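Long-range contacts in hemolysin (PDB 3HVN), which probably binds cholesterol in host cell membranes and assembles there into large oligomeric pores that lyse the cell: residues T176-Q181 with Q229-V234; G275-I280 with Y322-D327. The protein carries 1 engineered substitution. All coordinates share one frame; numbering follows the deposited sequence.

Both contacts belong to one sheet: strand 221-236, half of contact 1, neighbours strand 276-284, half of contact 2. The contact centres are about 12 Å apart, and along the chain contact 1 closes before contact 2 opens. They meet directly where Gln229 N lies 2.8 Å from Arg276 O, a probable hydrogen bond, and where Tyr231 OH packs against Arg276 CD at 3.2 Å. The hexafluoropropanol molecule belongs to contact 2, whose Asp327 lines its pocket with Thr333 and Ile345. From contact 1, the side chain of Gln229 is about 9 Å from the bound hexafluoropropanol, nearest atoms.

Contact 1 (T176-Q181 with Q229-V234); sequences TQAELQ and QIYYTV
Strand 179-186 joins strand 221-236 here as an antiparallel pair in the central sheet of this cholesterol-dependent cytolysin. The link between them runs through helices 190-196, 201-208 and 212-217; in well-studied relatives the corresponding helices unfold into a membrane-spanning hairpin, and the same probably holds here. The firm part of the contact is the hydrogen-bonded pair Glu179-Ile230. Glu179 N donates to Ile230 O at 2.8 Å, a bent bond (131° at the hydrogen), while Ile230 N returns a straighter one to a lone pair of Glu179 O. Ala178, buried, turns CB toward Ile230 O and touches both Gln229 CG, 3.9 Å away, and Tyr231 CD2, lying oblique to that ring.

Gln229 is buried and fully extended, CG anti to the backbone N (chi1 -179°), which carries NE2 to the main chain of Ala350, while OE1 accepts a weak hydrogen bond from Arg276 NH1. Tyr231 OH bonds the same Ala350 carbonyl. Tyr231 and Tyr232 together face Tyr274 in a classic beta bulge, at the point where strand 221-236 turns a corner.

The solvent side is much looser. Residues 176-177 are poorly ordered and lie off the partner strand, and exposed Leu180 reaches across its non-hydrogen-bonded pair only as far as CD2, 4.3 Å from Gln229 CG. Glu179 keeps just the root of its side chain in the contact: CB sits 3.2 Å from Ile230 CG2, and a bend at chi2 (-78°) leads the carboxylate away.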
# COMPACT_ATOMS: atom_id res chain seq x y z
N THR A 176 8.36 -7.62 25.09
CA THR A 176 7.95 -6.22 25.04
C THR A 176 7.35 -5.86 23.68
O THR A 176 6.23 -6.26 23.37
CB THR A 176 9.13 -5.27 25.35
OG1 THR A 176 9.85 -5.76 26.48
CG2 THR A 176 8.62 -3.87 25.64
N GLN A 177 8.10 -5.12 22.88
CA GLN A 177 7.64 -4.71 21.56
C GLN A 177 8.68 -5.04 20.49
O GLN A 177 9.58 -4.25 20.22
CB GLN A 177 7.32 -3.22 21.54
CG GLN A 177 6.73 -2.73 20.22
CD GLN A 177 6.37 -1.26 20.25
OE1 GLN A 177 6.66 -0.55 21.21
NE2 GLN A 177 5.73 -0.78 19.18
N ALA A 178 8.54 -6.22 19.89
CA ALA A 178 9.42 -6.64 18.81
C ALA A 178 9.44 -5.58 17.71
O ALA A 178 8.50 -4.80 17.58
CB ALA A 178 8.97 -7.98 18.25
N GLU A 179 10.51 -5.55 16.92
CA GLU A 179 10.64 -4.52 15.89
C GLU A 179 9.60 -4.67 14.79
O GLU A 179 9.61 -5.65 14.04
CB GLU A 179 12.05 -4.49 15.30
CG GLU A 179 13.06 -3.69 16.11
CD GLU A 179 12.91 -2.19 15.90
OE1 GLU A 179 12.23 -1.79 14.93
OE2 GLU A 179 13.49 -1.42 16.69
N LEU A 180 8.70 -3.70 14.70
CA LEU A 180 7.64 -3.72 13.70
C LEU A 180 8.11 -3.10 12.38
O LEU A 180 8.32 -1.89 12.29
CB LEU A 180 6.41 -2.96 14.21
CG LEU A 180 5.83 -3.40 15.55
CD1 LEU A 180 4.66 -2.51 15.93
CD2 LEU A 180 5.40 -4.86 15.49
N GLN A 181 8.29 -3.94 11.37
CA GLN A 181 8.66 -3.47 10.04
C GLN A 181 7.43 -3.47 9.14
O GLN A 181 7.06 -4.49 8.56
CB GLN A 181 9.77 -4.33 9.45
CG GLN A 181 10.50 -3.69 8.28
CD GLN A 181 11.74 -4.46 7.88
OE1 GLN A 181 12.27 -5.26 8.66
NE2 GLN A 181 12.22 -4.22 6.66
N GLN A 229 7.54 -8.58 12.03
CA GLN A 229 7.61 -8.47 13.47
C GLN A 229 8.88 -9.15 13.96
O GLN A 229 8.85 -10.31 14.36
CB GLN A 229 6.38 -9.13 14.11
CG GLN A 229 6.33 -9.05 15.62
CD GLN A 229 5.11 -9.76 16.19
OE1 GLN A 229 4.23 -10.19 15.46
NE2 GLN A 229 5.07 -9.88 17.51
N ILE A 230 9.99 -8.42 13.91
CA ILE A 230 11.28 -9.02 14.24
C ILE A 230 11.45 -9.18 15.75
O ILE A 230 11.29 -8.22 16.52
CB ILE A 230 12.46 -8.23 13.64
CG1 ILE A 230 13.46 -9.19 13.00
CG2 ILE A 230 13.15 -7.38 14.68
CD1 ILE A 230 12.84 -10.13 12.00
N TYR A 231 11.75 -10.41 16.16
CA TYR A 231 12.02 -10.72 17.55
C TYR A 231 13.50 -10.51 17.86
O TYR A 231 13.85 -9.94 18.89
CB TYR A 231 11.63 -12.17 17.86
CG TYR A 231 10.14 -12.43 17.85
CD1 TYR A 231 9.57 -13.25 16.89
CD2 TYR A 231 9.31 -11.85 18.80
CE1 TYR A 231 8.21 -13.49 16.88
CE2 TYR A 231 7.95 -12.08 18.79
CZ TYR A 231 7.40 -12.91 17.83
OH TYR A 231 6.05 -13.14 17.82
N TYR A 232 14.36 -10.97 16.96
CA TYR A 232 15.79 -10.73 17.11
C TYR A 232 16.51 -10.59 15.77
O TYR A 232 15.89 -10.68 14.71
CB TYR A 232 16.45 -11.81 17.98
CG TYR A 232 16.41 -13.21 17.41
CD1 TYR A 232 17.45 -13.68 16.62
CD2 TYR A 232 15.34 -14.06 17.68
CE1 TYR A 232 17.42 -14.96 16.10
CE2 TYR A 232 15.31 -15.34 17.16
CZ TYR A 232 16.35 -15.79 16.38
OH TYR A 232 16.32 -17.06 15.86
N THR A 233 17.82 -10.38 15.83
CA THR A 233 18.61 -10.15 14.62
C THR A 233 20.05 -10.60 14.82
O THR A 233 20.79 -10.02 15.62
CB THR A 233 18.61 -8.66 14.22
OG1 THR A 233 17.26 -8.16 14.21
CG2 THR A 233 19.22 -8.48 12.85
N VAL A 234 20.45 -11.63 14.09
CA VAL A 234 21.82 -12.13 14.18
C VAL A 234 22.74 -11.35 13.25
O VAL A 234 22.47 -11.22 12.05
CB VAL A 234 21.90 -13.63 13.82
CG1 VAL A 234 23.33 -14.13 13.98
CG2 VAL A 234 20.95 -14.43 14.70

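Contact 2 (G275-I280 with Y322-D327); sequences GRSMFI and YIFGGD. With CFH (1,1,1,3,3,3-hexafluoropropan-2-ol), chain B.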
# COMPACT_ATOMS: atom_id res chain seq x y z
N GLY A 275 11.96 -13.21 13.14
CA GLY A 275 10.71 -12.82 13.75
C GLY A 275 9.52 -13.45 13.05
O GLY A 275 9.58 -14.60 12.63
N ARG A 276 8.43 -12.69 12.93
CA ARG A 276 7.23 -13.16 12.25
C ARG A 276 6.93 -12.30 11.03
O ARG A 276 6.70 -11.10 11.14
CB ARG A 276 6.03 -13.14 13.19
CG ARG A 276 6.08 -14.15 14.32
CD ARG A 276 4.75 -14.22 15.05
NE ARG A 276 3.68 -14.71 14.20
CZ ARG A 276 2.85 -13.94 13.50
NH1 ARG A 276 2.97 -12.62 13.56
NH2 ARG A 276 1.90 -14.48 12.75
N SER A 277 6.90 -12.93 9.85
CA SER A 277 6.57 -12.20 8.63
C SER A 277 5.12 -12.44 8.23
O SER A 277 4.68 -13.58 8.12
CB SER A 277 7.51 -12.59 7.49
OG SER A 277 7.35 -11.72 6.38
N MET A 278 4.39 -11.35 8.03
CA MET A 278 2.97 -11.44 7.71
C MET A 278 2.60 -10.55 6.52
O MET A 278 2.47 -9.34 6.66
CB MET A 278 2.13 -11.05 8.93
CG MET A 278 0.64 -11.21 8.73
SD MET A 278 -0.29 -10.69 10.19
CE MET A 278 0.55 -11.62 11.47
N PHE A 279 2.43 -11.16 5.35
CA PHE A 279 2.03 -10.43 4.16
C PHE A 279 0.51 -10.42 4.03
O PHE A 279 -0.10 -11.43 3.68
CB PHE A 279 2.68 -11.03 2.91
CG PHE A 279 4.16 -10.82 2.84
CD1 PHE A 279 5.02 -11.63 3.56
CD2 PHE A 279 4.69 -9.80 2.06
CE1 PHE A 279 6.39 -11.43 3.50
CE2 PHE A 279 6.06 -9.60 2.00
CZ PHE A 279 6.91 -10.42 2.72
N ILE A 280 -0.09 -9.26 4.30
CA ILE A 280 -1.55 -9.16 4.34
C ILE A 280 -2.12 -8.42 3.14
O ILE A 280 -1.58 -7.40 2.71
CB ILE A 280 -2.01 -8.45 5.63
CG1 ILE A 280 -1.13 -8.85 6.81
CG2 ILE A 280 -3.47 -8.77 5.91
CD1 ILE A 280 -1.49 -8.15 8.10
N TYR A 322 -0.88 -14.04 4.30
CA TYR A 322 0.10 -15.11 4.26
C TYR A 322 1.12 -14.87 5.36
O TYR A 322 1.90 -13.91 5.30
CB TYR A 322 0.79 -15.14 2.89
CG TYR A 322 1.89 -16.17 2.77
CD1 TYR A 322 3.18 -15.89 3.20
CD2 TYR A 322 1.64 -17.41 2.21
CE1 TYR A 322 4.19 -16.83 3.09
CE2 TYR A 322 2.65 -18.36 2.09
CZ TYR A 322 3.92 -18.06 2.53
OH TYR A 322 4.92 -18.99 2.41
N ILE A 323 1.12 -15.73 6.37
CA ILE A 323 1.97 -15.52 7.54
C ILE A 323 2.97 -16.66 7.73
O ILE A 323 2.70 -17.81 7.37
CB ILE A 323 1.13 -15.36 8.83
CG1 ILE A 323 0.81 -16.72 9.46
CG2 ILE A 323 -0.15 -14.59 8.54
CD1 ILE A 323 1.81 -17.17 10.52
N PHE A 324 4.13 -16.33 8.28
CA PHE A 324 5.11 -17.35 8.65
C PHE A 324 6.07 -16.85 9.73
O PHE A 324 6.51 -15.70 9.71
CB PHE A 324 5.88 -17.87 7.43
CG PHE A 324 6.71 -16.83 6.74
CD1 PHE A 324 6.18 -16.06 5.72
CD2 PHE A 324 8.04 -16.64 7.10
CE1 PHE A 324 6.95 -15.11 5.08
CE2 PHE A 324 8.81 -15.69 6.46
CZ PHE A 324 8.27 -14.93 5.45
N GLY A 325 6.36 -17.72 10.69
CA GLY A 325 7.21 -17.38 11.81
C GLY A 325 6.42 -17.26 13.10
O GLY A 325 5.22 -16.97 13.07
N GLY A 326 7.08 -17.48 14.23
CA GLY A 326 6.45 -17.36 15.53
C GLY A 326 5.62 -18.58 15.91
O GLY A 326 6.04 -19.39 16.73
N ASP A 327 4.44 -18.70 15.30
CA ASP A 327 3.55 -19.82 15.59
C ASP A 327 4.21 -21.16 15.27
O ASP A 327 3.97 -22.16 15.95
CB ASP A 327 2.24 -19.68 14.81
CG ASP A 327 2.43 -19.72 13.31
OD1 ASP A 327 3.53 -19.34 12.84
OD2 ASP A 327 1.49 -20.13 12.60
F7 CFH B . -4.94 -18.80 12.92
C1 CFH B . -4.04 -18.32 13.75
F5 CFH B . -4.13 -17.00 13.79
F6 CFH B . -4.27 -18.81 14.96
C2 CFH B . -2.65 -18.73 13.29
O4 CFH B . -2.54 -18.53 11.87
C3 CFH B . -1.59 -17.90 14.00
F10 CFH B . -1.83 -17.88 15.30
F8 CFH B . -1.60 -16.67 13.53
F9 CFH B . -0.40 -18.43 13.78
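Ser277 CB lies over one face of the Phe324 ring, 3.6 Å from its centroid and offset toward the rim, a CH-pi contact on the face that also holds Phe279 and Tyr322. The ring comes under the serine because Phe324 CG takes the crowded position between backbone N and carbonyl carbon (chi1 64°). Phe279 CE1 meets Phe324 CE1 at 4.0 Å, the two side chains crossing obliquely. On the other face, Met278 and Ile323 run side by side, CG to CG2 3.5 Å apart, and Arg276, bent at chi3 (65°), lies alongside Ile323 and brings NH2 to within 3.5 Å of Ile323 CD1.

Behind these side chains stands the antiparallel pairing of strands 276-280 and 322-324, 178° between their directions. Ser277 and Phe324 exchange two backbone hydrogen bonds, both nearly along the C=O axes; Phe279 and Tyr322 exchange two more, with each donor above the carbonyl plane. This is the part of the central cytolysin sheet where the next strand, 333-338, covers the flank of 318-324, Ile323 bonding Thr333 through the backbone. In relatives that strand moves off during pore formation.

Gly325 and Gly326 follow Phe324 and run close against Gly275 and Arg276. With no side chain on either, Gly326 CA reaches 3.5 Å from Arg276 CG, and Gly325 CA passes close to Gly275 O. The turn is fastened by Asp327 N bonding to Gly325 O at 2.9 Å. Asp327, itself poorly ordered, lies beside the bound hexafluoropropanol, whose F9 is 2.8 Å from Asp327 OD2 and also approaches Ile323 CD1.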